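Local coordinates for protein tyrosyl-DNA phosphodiesterase 2 (Danio rerio, PDB 4F1H) that belongs to the DNase I-like endonuclease/exonuclease/phosphatase family, a two-sheet alpha/beta fold, and carries a magnesium ion and DNA in this structure, at residues W9-L14 against Q41-A46; Y68-M73 against N97-Q102; K76-F81 against V103-Q108; A145-A150 against F209-K214; M224-M229 against W242-T247. One frame throughout, in Å; residues are numbered along the deposited sequence. Where two conformers were deposited one is given.

Contact 1 (W9-L14 against Q41-A46); sequences WNVDGL and QELIPA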
# COMPACT_ATOMS: atom_id res chain seq x y z
N TRP B 9 -3.95 19.46 -10.89
CA TRP B 9 -4.10 18.98 -12.28
C TRP B 9 -2.76 18.76 -12.94
O TRP B 9 -1.92 19.67 -13.00
CB TRP B 9 -4.91 19.99 -13.08
CG TRP B 9 -5.72 19.44 -14.22
CD1 TRP B 9 -5.53 18.29 -14.94
CD2 TRP B 9 -6.92 20.05 -14.74
NE1 TRP B 9 -6.54 18.16 -15.90
CE2 TRP B 9 -7.37 19.25 -15.81
CE3 TRP B 9 -7.60 21.23 -14.43
CZ2 TRP B 9 -8.53 19.54 -16.54
CZ3 TRP B 9 -8.77 21.55 -15.20
CH2 TRP B 9 -9.20 20.69 -16.23
N ASN B 10 -2.56 17.56 -13.50
CA ASN B 10 -1.42 17.34 -14.40
C ASN B 10 -1.90 17.79 -15.79
O ASN B 10 -2.82 17.19 -16.37
CB ASN B 10 -1.04 15.84 -14.37
CG ASN B 10 0.06 15.50 -15.35
OD1 ASN B 10 0.15 16.09 -16.42
ND2 ASN B 10 0.88 14.51 -15.01
N VAL B 11 -1.26 18.85 -16.31
CA VAL B 11 -1.70 19.51 -17.54
C VAL B 11 -1.19 18.86 -18.81
O VAL B 11 -1.54 19.30 -19.91
CB VAL B 11 -1.36 21.04 -17.54
CG1 VAL B 11 -1.92 21.66 -16.24
CG2 VAL B 11 0.19 21.27 -17.63
N ASP B 12 -0.35 17.83 -18.66
CA ASP B 12 0.15 17.07 -19.82
C ASP B 12 0.89 17.99 -20.81
O ASP B 12 0.65 17.95 -22.02
CB ASP B 12 -0.95 16.31 -20.54
CG ASP B 12 -0.42 15.22 -21.47
OD1 ASP B 12 0.81 14.95 -21.47
OD2 ASP B 12 -1.24 14.61 -22.18
N GLY B 13 1.83 18.76 -20.30
CA GLY B 13 2.67 19.62 -21.12
C GLY B 13 3.57 18.88 -22.10
O GLY B 13 4.07 19.50 -23.05
N LEU B 14 3.81 17.59 -21.87
CA LEU B 14 4.59 16.77 -22.83
C LEU B 14 3.80 16.46 -24.11
O LEU B 14 4.37 16.05 -25.12
CB LEU B 14 5.07 15.49 -22.16
CG LEU B 14 6.12 15.80 -21.07
CD1 LEU B 14 6.55 14.53 -20.29
CD2 LEU B 14 7.37 16.54 -21.62
N GLN B 41 0.97 19.93 -12.41
CA GLN B 41 2.12 19.09 -12.78
C GLN B 41 2.32 19.04 -14.28
O GLN B 41 1.38 19.26 -15.05
CB GLN B 41 2.00 17.66 -12.16
CG GLN B 41 1.78 17.69 -10.64
CD GLN B 41 0.29 17.89 -10.30
OE1 GLN B 41 -0.60 17.38 -11.01
NE2 GLN B 41 0.02 18.66 -9.26
N GLU B 42 3.56 18.79 -14.70
CA GLU B 42 3.91 18.68 -16.12
C GLU B 42 3.63 19.98 -16.88
O GLU B 42 3.24 19.97 -18.06
CB GLU B 42 3.26 17.44 -16.73
CG GLU B 42 4.11 16.79 -17.80
CD GLU B 42 3.47 15.53 -18.34
OE1 GLU B 42 3.10 15.57 -19.52
OE2 GLU B 42 3.36 14.52 -17.58
N LEU B 43 3.88 21.10 -16.21
CA LEU B 43 4.00 22.39 -16.92
C LEU B 43 5.25 22.34 -17.79
O LEU B 43 6.22 21.63 -17.47
CB LEU B 43 4.19 23.50 -15.90
CG LEU B 43 2.95 23.77 -15.06
CD1 LEU B 43 3.34 24.64 -13.89
CD2 LEU B 43 1.92 24.44 -15.88
N ILE B 44 5.23 23.06 -18.90
CA ILE B 44 6.45 23.37 -19.65
C ILE B 44 6.51 24.88 -19.79
O ILE B 44 5.50 25.56 -19.58
CB ILE B 44 6.49 22.68 -21.03
CG1 ILE B 44 5.35 23.17 -21.92
CG2 ILE B 44 6.48 21.15 -20.89
CD1 ILE B 44 5.48 22.65 -23.38
N PRO B 45 7.69 25.43 -20.10
CA PRO B 45 7.78 26.90 -20.11
C PRO B 45 6.74 27.61 -21.02
O PRO B 45 6.20 28.62 -20.57
CB PRO B 45 9.21 27.14 -20.62
CG PRO B 45 9.98 25.95 -20.09
CD PRO B 45 9.01 24.78 -20.25
N ALA B 46 6.46 27.08 -22.21
CA ALA B 46 5.45 27.70 -23.11
C ALA B 46 4.10 27.79 -22.41
O ALA B 46 3.40 28.79 -22.50
CB ALA B 46 5.31 26.91 -24.39
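N10 forms a parallel bridge with Q41, bracketed by Q41 N donating to W9 O (3.0 Å) and V11 N donating to Q41 O (3.0 Å). The two chains stay together past the end of strand 4-10, where G13 N donates to E42 O (2.9 Å) along a bent path, 131° at the hydrogen. G13 has no side chain, and its backbone lies directly against the E42 carbonyl. E42 also reaches across with its carboxylate, crossing the L14 side chain at about a right angle. OE1 of E42 accepts L14 N on its anti lone pair (3.2 Å), with L14 CB and CG packed beside the same oxygen, and the E42 side chain comes about 3 Å, nearest atoms, from the bound magnesium ion. In N10, CG stands anti to the backbone N (chi1 176°), which aims OD1 at D12 N (2.9 Å) and closes an Asx turn; ND2 of N10 is held by D152. The same OD1 rests 3.4 Å from E42 CB. V11 turns CG2 onto E42 O at 3.3 Å and against L43 CD2, while I44 lays CD1 on the G13 carbonyl. Q41 NE2 is hydrogen-bonded to T114 OG1. N10, L14 and E42 also pack on the bound DNA. Strand 4-10, helix 19-33 and strand 37-43 make a beta-alpha-beta unit here: L26 of helix 19-33 touches W9 and V11, E42 and L43 form a G1 beta bulge facing F69 of strand 69-75, and I44 takes the N-cap position of helix 45-54.

Contact 2 (Y68-M73 against N97-Q102); sequences YFTGIM and NLLIAQ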
# COMPACT_ATOMS: atom_id res chain seq x y z
N TYR B 68 10.10 19.77 -17.99
CA TYR B 68 8.72 19.90 -17.47
C TYR B 68 8.80 19.84 -15.96
O TYR B 68 9.73 19.26 -15.38
CB TYR B 68 7.79 18.80 -18.03
CG TYR B 68 8.19 17.41 -17.59
CD1 TYR B 68 9.13 16.67 -18.33
CD2 TYR B 68 7.62 16.82 -16.46
CE1 TYR B 68 9.52 15.39 -17.91
CE2 TYR B 68 8.01 15.51 -16.04
CZ TYR B 68 8.94 14.82 -16.77
OH TYR B 68 9.33 13.56 -16.37
N PHE B 69 7.81 20.43 -15.28
CA PHE B 69 7.95 20.63 -13.84
C PHE B 69 6.60 20.97 -13.23
O PHE B 69 5.60 21.19 -13.94
CB PHE B 69 8.97 21.75 -13.55
CG PHE B 69 8.79 22.94 -14.45
CD1 PHE B 69 7.85 23.94 -14.12
CD2 PHE B 69 9.53 23.07 -15.63
CE1 PHE B 69 7.64 25.05 -14.95
CE2 PHE B 69 9.33 24.20 -16.49
CZ PHE B 69 8.40 25.18 -16.14
N THR B 70 6.57 21.08 -11.91
CA THR B 70 5.31 21.33 -11.18
C THR B 70 5.18 22.83 -10.93
O THR B 70 6.13 23.59 -11.18
CB THR B 70 5.35 20.62 -9.84
OG1 THR B 70 6.51 21.08 -9.10
CG2 THR B 70 5.44 19.07 -10.07
N GLY B 71 4.01 23.26 -10.43
CA GLY B 71 3.86 24.65 -10.01
C GLY B 71 2.82 24.75 -8.92
O GLY B 71 2.01 23.85 -8.78
N ILE B 72 2.89 25.80 -8.12
CA ILE B 72 1.84 26.14 -7.18
C ILE B 72 1.42 27.58 -7.48
O ILE B 72 2.26 28.47 -7.58
CB ILE B 72 2.32 26.00 -5.72
CG1 ILE B 72 2.61 24.54 -5.37
CG2 ILE B 72 1.27 26.55 -4.75
CD1 ILE B 72 3.18 24.41 -3.93
N MET B 73 0.11 27.79 -7.68
CA MET B 73 -0.42 29.15 -7.90
C MET B 73 -1.21 29.50 -6.66
O MET B 73 -2.02 28.68 -6.16
CB MET B 73 -1.36 29.16 -9.12
CG MET B 73 -0.63 28.78 -10.39
SD MET B 73 -1.81 28.49 -11.76
CE MET B 73 -2.68 30.08 -11.85
N ASN B 97 10.58 16.28 -7.89
CA ASN B 97 10.96 16.91 -6.64
C ASN B 97 9.71 17.21 -5.82
O ASN B 97 8.57 16.88 -6.22
CB ASN B 97 11.82 18.17 -6.87
CG ASN B 97 11.17 19.20 -7.79
OD1 ASN B 97 9.91 19.27 -7.95
ND2 ASN B 97 12.02 20.01 -8.45
N LEU B 98 9.91 17.83 -4.66
CA LEU B 98 8.77 18.20 -3.82
C LEU B 98 8.78 19.71 -3.66
O LEU B 98 9.74 20.25 -3.13
CB LEU B 98 8.93 17.49 -2.46
CG LEU B 98 7.87 17.77 -1.41
CD1 LEU B 98 6.45 17.42 -1.93
CD2 LEU B 98 8.17 16.97 -0.15
N LEU B 99 7.74 20.39 -4.14
CA LEU B 99 7.66 21.86 -4.07
C LEU B 99 6.73 22.23 -2.92
O LEU B 99 5.59 21.74 -2.86
CB LEU B 99 7.11 22.39 -5.41
CG LEU B 99 6.71 23.87 -5.52
CD1 LEU B 99 7.89 24.85 -5.21
CD2 LEU B 99 6.11 24.12 -6.93
N ILE B 100 7.20 23.07 -1.99
CA ILE B 100 6.45 23.38 -0.78
C ILE B 100 6.32 24.89 -0.72
O ILE B 100 7.29 25.59 -0.92
CB ILE B 100 7.26 22.91 0.46
CG1 ILE B 100 7.33 21.37 0.48
CG2 ILE B 100 6.62 23.45 1.77
CD1 ILE B 100 8.36 20.79 1.42
N ALA B 101 5.10 25.39 -0.47
CA ALA B 101 4.87 26.83 -0.20
C ALA B 101 4.14 26.94 1.12
O ALA B 101 3.11 26.29 1.32
CB ALA B 101 4.04 27.50 -1.32
N GLN B 102 4.69 27.73 2.03
CA GLN B 102 4.04 28.01 3.31
C GLN B 102 3.34 29.35 3.18
O GLN B 102 3.90 30.30 2.67
CB GLN B 102 5.09 28.07 4.43
CG GLN B 102 5.83 26.77 4.54
CD GLN B 102 6.61 26.65 5.83
OE1 GLN B 102 7.84 26.46 5.82
NE2 GLN B 102 5.91 26.75 6.94
O HOH W 1 7.36 19.22 -7.41
O HOH W 2 9.33 19.94 -10.73
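I72 and L99 interdigitate, their side chains running in opposed directions with CG1 of I72 3.9 Å from L99 CD2. With CG1 anti to the carbonyl carbon (chi1 -67°), the I72 side chain carries CD1 forward between L99 and A101, 4.1 Å from A101 CB. The same L99 methyl, CD2, touches T70 OG1 at 3.8 Å and also meets the bare CA of G71, so one leucine branch spans three consecutive residues of the facing strand. At the N97 end water mediates the contact. One water lies 2.7 Å from T70 OG1 and 2.6 Å from N97 OD1 and can bridge them; a second accepts from T70 N (3.2 Å) and donates to N97 OD1 (2.9 Å). The N97 amide is fixed by its other end, ND2 bonding to G63 O, while N97 O accepts from S115 OG. Further out, I86 of strand 80-88 packs on L99, and T114 of strand 108-114 touches I72. Strands 69-73 and 97-102 run nearly parallel, 11° apart with axes 8.0 Å from each other, yet no direct hydrogen bond joins them: they belong to the two different sheets of the DNase I-like sandwich and meet face to face. The chemistry is therefore split, with apolar side chains closing the interior directly, whereas the polar pair T70 and N97 is joined through water that accepts from T70 N and donates to N97 OD1.

Contact 3 (K76-F81 against V103-Q108); sequences KSRVKF and VTFSGQ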
# COMPACT_ATOMS: atom_id res chain seq x y z
N LYS B 76 -3.84 35.74 -4.81
CA LYS B 76 -3.26 36.82 -4.01
C LYS B 76 -4.25 37.47 -3.05
O LYS B 76 -3.87 37.90 -1.96
CB LYS B 76 -2.63 37.86 -4.93
CG LYS B 76 -1.42 37.33 -5.69
CD LYS B 76 -0.77 38.41 -6.58
CE LYS B 76 -1.39 38.51 -7.95
NZ LYS B 76 -0.74 39.62 -8.75
N SER B 77 -5.51 37.52 -3.45
CA SER B 77 -6.51 38.18 -2.60
C SER B 77 -6.91 37.35 -1.39
O SER B 77 -7.52 37.87 -0.44
CB SER B 77 -7.75 38.52 -3.42
OG SER B 77 -8.37 37.34 -3.92
N ARG B 78 -6.56 36.06 -1.40
CA ARG B 78 -6.99 35.12 -0.35
C ARG B 78 -5.89 34.54 0.52
O ARG B 78 -6.16 34.09 1.65
CB ARG B 78 -7.79 33.98 -0.99
CG ARG B 78 -9.10 34.49 -1.60
CD ARG B 78 -10.23 34.32 -0.62
NE ARG B 78 -10.58 32.90 -0.49
CZ ARG B 78 -11.46 32.41 0.38
NH1 ARG B 78 -12.12 33.23 1.21
NH2 ARG B 78 -11.69 31.10 0.43
N VAL B 79 -4.67 34.51 -0.01
CA VAL B 79 -3.55 33.80 0.58
C VAL B 79 -2.33 34.74 0.65
O VAL B 79 -2.01 35.39 -0.35
CB VAL B 79 -3.20 32.59 -0.37
CG1 VAL B 79 -1.94 31.88 0.05
CG2 VAL B 79 -4.41 31.60 -0.42
N LYS B 80 -1.66 34.78 1.81
CA LYS B 80 -0.43 35.55 1.94
C LYS B 80 0.74 34.60 1.95
O LYS B 80 0.74 33.64 2.71
CB LYS B 80 -0.45 36.37 3.23
CG LYS B 80 -1.45 37.53 3.14
CD LYS B 80 -1.75 38.11 4.52
CE LYS B 80 -2.77 39.23 4.43
NZ LYS B 80 -3.01 39.79 5.79
N PHE B 81 1.76 34.88 1.15
CA PHE B 81 2.88 33.98 1.04
C PHE B 81 3.90 34.21 2.16
O PHE B 81 4.18 35.36 2.53
CB PHE B 81 3.53 34.20 -0.32
CG PHE B 81 4.82 33.44 -0.53
CD1 PHE B 81 4.79 32.06 -0.77
CD2 PHE B 81 6.04 34.10 -0.51
CE1 PHE B 81 5.99 31.32 -0.96
CE2 PHE B 81 7.25 33.39 -0.72
CZ PHE B 81 7.21 32.00 -0.97
N VAL B 103 2.08 29.40 3.60
CA VAL B 103 1.26 30.59 3.40
C VAL B 103 0.36 30.77 4.63
O VAL B 103 0.28 29.87 5.47
CB VAL B 103 0.37 30.47 2.15
CG1 VAL B 103 1.22 30.11 0.88
CG2 VAL B 103 -0.78 29.43 2.35
N THR B 104 -0.30 31.93 4.74
CA THR B 104 -1.40 32.07 5.71
C THR B 104 -2.71 32.33 4.97
O THR B 104 -2.74 33.00 3.93
CB THR B 104 -1.19 33.19 6.79
OG1 THR B 104 -1.13 34.45 6.15
CG2 THR B 104 0.11 32.99 7.51
N PHE B 105 -3.80 31.77 5.50
CA PHE B 105 -5.11 31.87 4.89
C PHE B 105 -6.02 32.38 6.01
O PHE B 105 -6.37 31.62 6.92
CB PHE B 105 -5.53 30.47 4.40
CG PHE B 105 -6.96 30.38 3.94
CD1 PHE B 105 -7.37 30.97 2.75
CD2 PHE B 105 -7.88 29.63 4.67
CE1 PHE B 105 -8.69 30.87 2.31
CE2 PHE B 105 -9.18 29.51 4.24
CZ PHE B 105 -9.59 30.14 3.07
N SER B 106 -6.33 33.67 5.95
CA SER B 106 -7.03 34.36 7.04
C SER B 106 -6.36 34.05 8.39
O SER B 106 -7.02 33.73 9.37
CB SER B 106 -8.51 33.97 7.06
OG SER B 106 -9.23 34.71 6.09
N GLY B 107 -5.02 34.11 8.40
CA GLY B 107 -4.26 33.90 9.63
C GLY B 107 -3.88 32.48 9.99
O GLY B 107 -3.03 32.28 10.88
N GLN B 108 -4.48 31.49 9.32
CA GLN B 108 -4.16 30.09 9.61
C GLN B 108 -3.03 29.68 8.68
O GLN B 108 -3.13 29.91 7.48
CB GLN B 108 -5.39 29.20 9.35
CG GLN B 108 -5.08 27.71 9.37
CD GLN B 108 -4.57 27.21 10.71
OE1 GLN B 108 -5.24 27.39 11.74
NE2 GLN B 108 -3.40 26.54 10.71
O HOH W 3 -8.54 34.48 2.75
O HOH W 4 -5.18 35.55 3.99
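R78 O is gripped by two waters that link it to S106. One donates to R78 O at 2.7 Å and has a weak bond to S106 OG; the other donates to R78 O at 2.9 Å and accepts from S106 N, also at 2.9 Å. These waters bridge the end of the strand pair where the direct ladder stops. Further in, K80 and T104 form an antiparallel hydrogen-bonded pair, K80 N giving to T104 O (3.0 Å) and T104 N to K80 O (2.9 Å); above it K80 CB rests on T104 OG1. Beside the strand end V79 crosses V103, which with F81 lies on the face away from K80 and T104; the packing is tight, CG1 of V79 only 3.4 Å from V103 CB. The R78 chain, bent at chi2 and chi3, brings its guanidinium alongside F105. The ring presents its edge to one face of the guanidinium, a T-shaped arrangement with planes 85° apart and F105 CZ 3.5 Å from R78 NH2. Partners beyond the hairpin hold the group: NE makes a salt bridge to D36 and NH2 bonds to D1 O. Strands 80-88 and 97-105 form a beta hairpin, and a type I' turn from F105 to Q108 leads on into strand 108-114. L74 of strand 69-75 backs V79, F81 and V103. One face is apolar, with V103 buried and F81 partly exposed, the other carries K80 and T104, and the arginine meets an aromatic edge while its charge is probably offset mainly by D36.

Contact 4 (A145-A150 against F209-K214); sequences AIVIFA and FLRSAK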
# COMPACT_ATOMS: atom_id res chain seq x y z
N ALA B 145 0.44 24.37 11.34
CA ALA B 145 -0.01 24.42 9.95
C ALA B 145 -0.97 23.29 9.64
O ALA B 145 -0.80 22.16 10.16
CB ALA B 145 1.18 24.34 8.97
N ILE B 146 -1.96 23.59 8.79
CA ILE B 146 -2.73 22.57 8.08
C ILE B 146 -1.86 22.19 6.88
O ILE B 146 -1.39 23.09 6.17
CB ILE B 146 -4.04 23.16 7.57
CG1 ILE B 146 -4.92 23.58 8.77
CG2 ILE B 146 -4.80 22.15 6.68
CD1 ILE B 146 -6.09 24.49 8.36
N VAL B 147 -1.61 20.89 6.68
CA VAL B 147 -0.88 20.40 5.51
C VAL B 147 -1.81 19.91 4.42
O VAL B 147 -2.70 19.09 4.65
CB VAL B 147 0.06 19.23 5.90
CG1 VAL B 147 0.89 18.77 4.71
CG2 VAL B 147 0.96 19.67 7.02
N ILE B 148 -1.60 20.39 3.19
CA ILE B 148 -2.32 19.84 2.02
C ILE B 148 -1.27 19.47 0.98
O ILE B 148 -0.53 20.35 0.50
CB ILE B 148 -3.27 20.87 1.42
CG1 ILE B 148 -4.34 21.24 2.47
CG2 ILE B 148 -3.92 20.30 0.12
CD1 ILE B 148 -5.35 22.25 1.92
N PHE B 149 -1.13 18.18 0.71
CA PHE B 149 -0.36 17.74 -0.43
C PHE B 149 -1.34 17.42 -1.54
O PHE B 149 -2.33 16.71 -1.30
CB PHE B 149 0.49 16.48 -0.10
CG PHE B 149 1.09 15.86 -1.33
CD1 PHE B 149 0.36 14.95 -2.09
CD2 PHE B 149 2.36 16.22 -1.75
CE1 PHE B 149 0.88 14.43 -3.28
CE2 PHE B 149 2.90 15.65 -2.93
CZ PHE B 149 2.16 14.77 -3.67
N ALA B 150 -1.08 17.88 -2.76
CA ALA B 150 -1.94 17.47 -3.87
C ALA B 150 -1.02 17.31 -5.05
O ALA B 150 -0.24 18.21 -5.36
CB ALA B 150 -3.03 18.53 -4.17
N PHE B 209 -3.55 14.60 0.08
CA PHE B 209 -3.30 14.17 1.48
C PHE B 209 -3.49 15.37 2.39
O PHE B 209 -3.04 16.48 2.06
CB PHE B 209 -1.89 13.58 1.64
CG PHE B 209 -1.63 12.36 0.76
CD1 PHE B 209 -2.64 11.43 0.49
CD2 PHE B 209 -0.37 12.18 0.18
CE1 PHE B 209 -2.39 10.32 -0.33
CE2 PHE B 209 -0.11 11.07 -0.63
CZ PHE B 209 -1.13 10.15 -0.90
N LEU B 210 -4.16 15.17 3.52
CA LEU B 210 -4.53 16.26 4.42
C LEU B 210 -4.09 15.94 5.83
O LEU B 210 -4.29 14.82 6.31
CB LEU B 210 -6.05 16.49 4.37
CG LEU B 210 -6.62 17.42 5.45
CD1 LEU B 210 -6.15 18.88 5.20
CD2 LEU B 210 -8.16 17.35 5.47
N ARG B 211 -3.46 16.90 6.50
CA ARG B 211 -3.17 16.79 7.94
C ARG B 211 -3.63 18.07 8.64
O ARG B 211 -3.43 19.18 8.13
CB ARG B 211 -1.67 16.57 8.18
CG ARG B 211 -1.36 16.18 9.64
CD ARG B 211 0.04 16.63 10.02
NE ARG B 211 0.03 18.05 10.32
CZ ARG B 211 1.11 18.75 10.66
NH1 ARG B 211 1.00 20.03 10.95
NH2 ARG B 211 2.30 18.16 10.70
N SER B 212 -4.31 17.93 9.79
CA SER B 212 -4.71 19.13 10.53
C SER B 212 -3.54 19.76 11.27
O SER B 212 -2.46 19.18 11.39
CB SER B 212 -5.81 18.81 11.55
OG SER B 212 -6.91 18.19 10.92
N ALA B 213 -3.78 20.97 11.77
CA ALA B 213 -2.85 21.64 12.68
C ALA B 213 -3.30 21.22 14.07
O ALA B 213 -4.51 21.14 14.31
CB ALA B 213 -3.00 23.16 12.56
N LYS B 214 -2.35 20.96 14.98
CA LYS B 214 -2.66 20.77 16.41
C LYS B 214 -3.24 22.00 17.11
O LYS B 214 -3.94 21.89 18.12
CB LYS B 214 -1.41 20.36 17.18
CG LYS B 214 -0.66 19.19 16.60
CD LYS B 214 -1.31 17.88 16.99
CE LYS B 214 -0.39 16.71 16.66
NZ LYS B 214 -0.93 15.39 17.08
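F209 opens the ladder beside F149, N and O of each bonded to O and N of the other: F209 N gives to F149 O at 2.8 Å, and F149 N to F209 O at 2.9 Å. The two side chains run alongside in one direction, their ring planes 21° apart but offset so far that they barely overlap; F149 CD1 and F209 CD2 meet at 3.7 Å. L210 turns to the other face, where CG, anti to the backbone N (chi1 169°), brings CD1 back against V147 O and to 3.8 Å from I146 CG2. I148 CG1 also touches this methyl, and I6 of strand 4-10, in the other sheet, packs on I148. The fold is thus that of two sheets pressed together, with strands 145-150 and 202-211 as antiparallel neighbours in one of them, and I146 and I148 bonding by backbone to strand 108-114 on the further side. R211 next pairs with V147, its N bonded to V147 O and its O taken by V147 N. Its chain, bent at chi3, folds the guanidinium over V147 CG2, which sits over the centre of one face. NH1 reaches A145 O (2.9 Å), tilted 20° out of the guanidinium plane, and also bonds P142 O; NH2 donates to A141 O. I138 of helix 124-140 touches both F209 and R211. S212 has turned off the ladder, its O accepting from R211 NE (2.9 Å) and its OG bonding V219 N. Beside A213 CA and CB lies A145 O, 3.4 Å from CB.

Contact 5 (M224-M229 against W242-T247); sequences MALIGM and WGIYCT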
# COMPACT_ATOMS: atom_id res chain seq x y z
N MET B 224 -15.61 17.29 -3.11
CA MET B 224 -14.63 17.07 -4.18
C MET B 224 -15.35 16.78 -5.51
O MET B 224 -16.43 16.17 -5.51
CB MET B 224 -13.69 15.93 -3.76
CG MET B 224 -12.74 15.41 -4.79
SD MET B 224 -11.98 13.87 -4.13
CE MET B 224 -11.12 13.33 -5.61
N ALA B 225 -14.77 17.22 -6.63
CA ALA B 225 -15.27 16.88 -7.96
C ALA B 225 -14.13 16.70 -8.92
O ALA B 225 -13.09 17.37 -8.79
CB ALA B 225 -16.17 18.00 -8.45
N LEU B 226 -14.32 15.82 -9.92
CA LEU B 226 -13.35 15.74 -11.00
C LEU B 226 -13.80 16.64 -12.13
O LEU B 226 -14.98 16.69 -12.47
CB LEU B 226 -13.19 14.31 -11.50
CG LEU B 226 -12.76 13.34 -10.41
CD1 LEU B 226 -12.56 11.91 -11.04
CD2 LEU B 226 -11.46 13.82 -9.71
N ILE B 227 -12.85 17.38 -12.68
CA ILE B 227 -13.15 18.40 -13.71
C ILE B 227 -12.34 18.14 -14.97
O ILE B 227 -11.39 17.35 -14.97
CB ILE B 227 -12.94 19.84 -13.19
CG1 ILE B 227 -11.49 20.05 -12.68
CG2 ILE B 227 -13.93 20.17 -12.07
CD1 ILE B 227 -11.24 21.54 -12.17
N GLY B 228 -12.71 18.80 -16.06
CA GLY B 228 -12.03 18.65 -17.34
C GLY B 228 -12.59 17.56 -18.21
O GLY B 228 -11.98 17.21 -19.21
N MET B 229 -13.73 17.00 -17.83
CA MET B 229 -14.25 15.84 -18.52
C MET B 229 -15.27 16.28 -19.57
O MET B 229 -16.37 15.72 -19.64
CB MET B 229 -14.87 14.90 -17.50
CG MET B 229 -15.28 15.59 -16.15
SD MET B 229 -14.50 14.52 -14.94
CE MET B 229 -15.35 13.03 -15.45
N TRP B 242 -7.93 13.96 -15.51
CA TRP B 242 -8.97 14.84 -15.02
C TRP B 242 -8.36 15.69 -13.90
O TRP B 242 -7.42 15.24 -13.21
CB TRP B 242 -10.13 14.02 -14.48
CG TRP B 242 -10.73 13.03 -15.47
CD1 TRP B 242 -11.16 11.78 -15.16
CD2 TRP B 242 -11.05 13.23 -16.86
NE1 TRP B 242 -11.70 11.18 -16.26
CE2 TRP B 242 -11.66 12.05 -17.32
CE3 TRP B 242 -10.89 14.29 -17.75
CZ2 TRP B 242 -12.09 11.89 -18.65
CZ3 TRP B 242 -11.32 14.14 -19.06
CH2 TRP B 242 -11.91 12.95 -19.49
N GLY B 243 -8.84 16.92 -13.72
CA GLY B 243 -8.40 17.71 -12.59
C GLY B 243 -9.24 17.41 -11.37
O GLY B 243 -10.33 16.86 -11.47
N ILE B 244 -8.71 17.74 -10.19
CA ILE B 244 -9.49 17.60 -8.95
C ILE B 244 -9.80 18.99 -8.43
O ILE B 244 -8.90 19.81 -8.26
CB ILE B 244 -8.70 16.86 -7.86
CG1 ILE B 244 -8.43 15.41 -8.29
CG2 ILE B 244 -9.51 16.80 -6.55
CD1 ILE B 244 -7.49 14.66 -7.33
N TYR B 245 -11.09 19.29 -8.19
CA TYR B 245 -11.48 20.47 -7.39
C TYR B 245 -11.88 20.01 -5.98
O TYR B 245 -12.61 19.02 -5.80
CB TYR B 245 -12.65 21.20 -8.05
CG TYR B 245 -13.20 22.34 -7.20
CD1 TYR B 245 -12.46 23.50 -7.00
CD2 TYR B 245 -14.47 22.25 -6.64
CE1 TYR B 245 -12.97 24.54 -6.22
CE2 TYR B 245 -14.98 23.28 -5.89
CZ TYR B 245 -14.22 24.40 -5.67
OH TYR B 245 -14.74 25.41 -4.89
N CYS B 246 -11.38 20.67 -4.94
CA CYS B 246 -11.74 20.22 -3.59
C CYS B 246 -11.85 21.40 -2.64
O CYS B 246 -11.04 22.32 -2.69
CB CYS B 246 -10.68 19.25 -3.06
SG CYS B 246 -11.19 18.33 -1.59
N THR B 247 -12.85 21.37 -1.77
CA THR B 247 -12.95 22.36 -0.70
C THR B 247 -12.74 21.75 0.69
O THR B 247 -12.92 20.54 0.90
CB THR B 247 -14.30 23.09 -0.68
OG1 THR B 247 -15.35 22.11 -0.58
CG2 THR B 247 -14.52 23.87 -1.93
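M224 and C246 form an antiparallel non-hydrogen-bonded pair where strand 220-227, within this chain an edge strand of one sheet of the DNase I-like sandwich, runs beside strand 243-249. CB of M224 meets C246 SG at 4.1 Å, and M224 CG, anti to the backbone N (chi1 171°), lies 3.9 Å from I244 CG2. The chain then extends straight through SD, so that CE also rests on I244 CG2, at 3.9 Å. W174 and L177 also touch M224. L226 lies alongside I244 on this same face, CD2 against CG1 at 3.7 Å, while I208 of the second sheet packs under I244 and C246. On the opposite face A225 and Y245 exchange two backbone bonds, and the Y245 ring meets that of Y33. At the strand ends M229 lies over one face of the W242 indole, a Met-aromatic contact that is doubtful because M229 has a second conformer. I227 CG1 takes the crowded position between backbone N and carbonyl carbon (chi1 57°), folding over G243, which has no side chain there, so that I227 CG1 comes to 3.6 Å from G243 O.

Contacts 1 and 5 belong to one sheet: strand 4-10 pairs with strand 37-43 in the first and lies next to strand 243-249 of the second, and W9 packs on G228 and G243. Contacts 3 and 4 belong to the other sheet and touch through Q108 and I146. Contact 2 joins the sheets without direct hydrogen bonds, shares strand 97-105 with contact 3, and meets contact 1 by a probable L43 N - F69 O hydrogen bond and Y68 packing on L14 and E42. Contacts 1, 2 and 4 are buried; 3 and 5 are partly open. Chemistry follows place: carboxylate and amide near magnesium and DNA in 1, methyls and water in 2, arginine beside aromatic or apolar groups in 3 and 4, apolar pairs in 5.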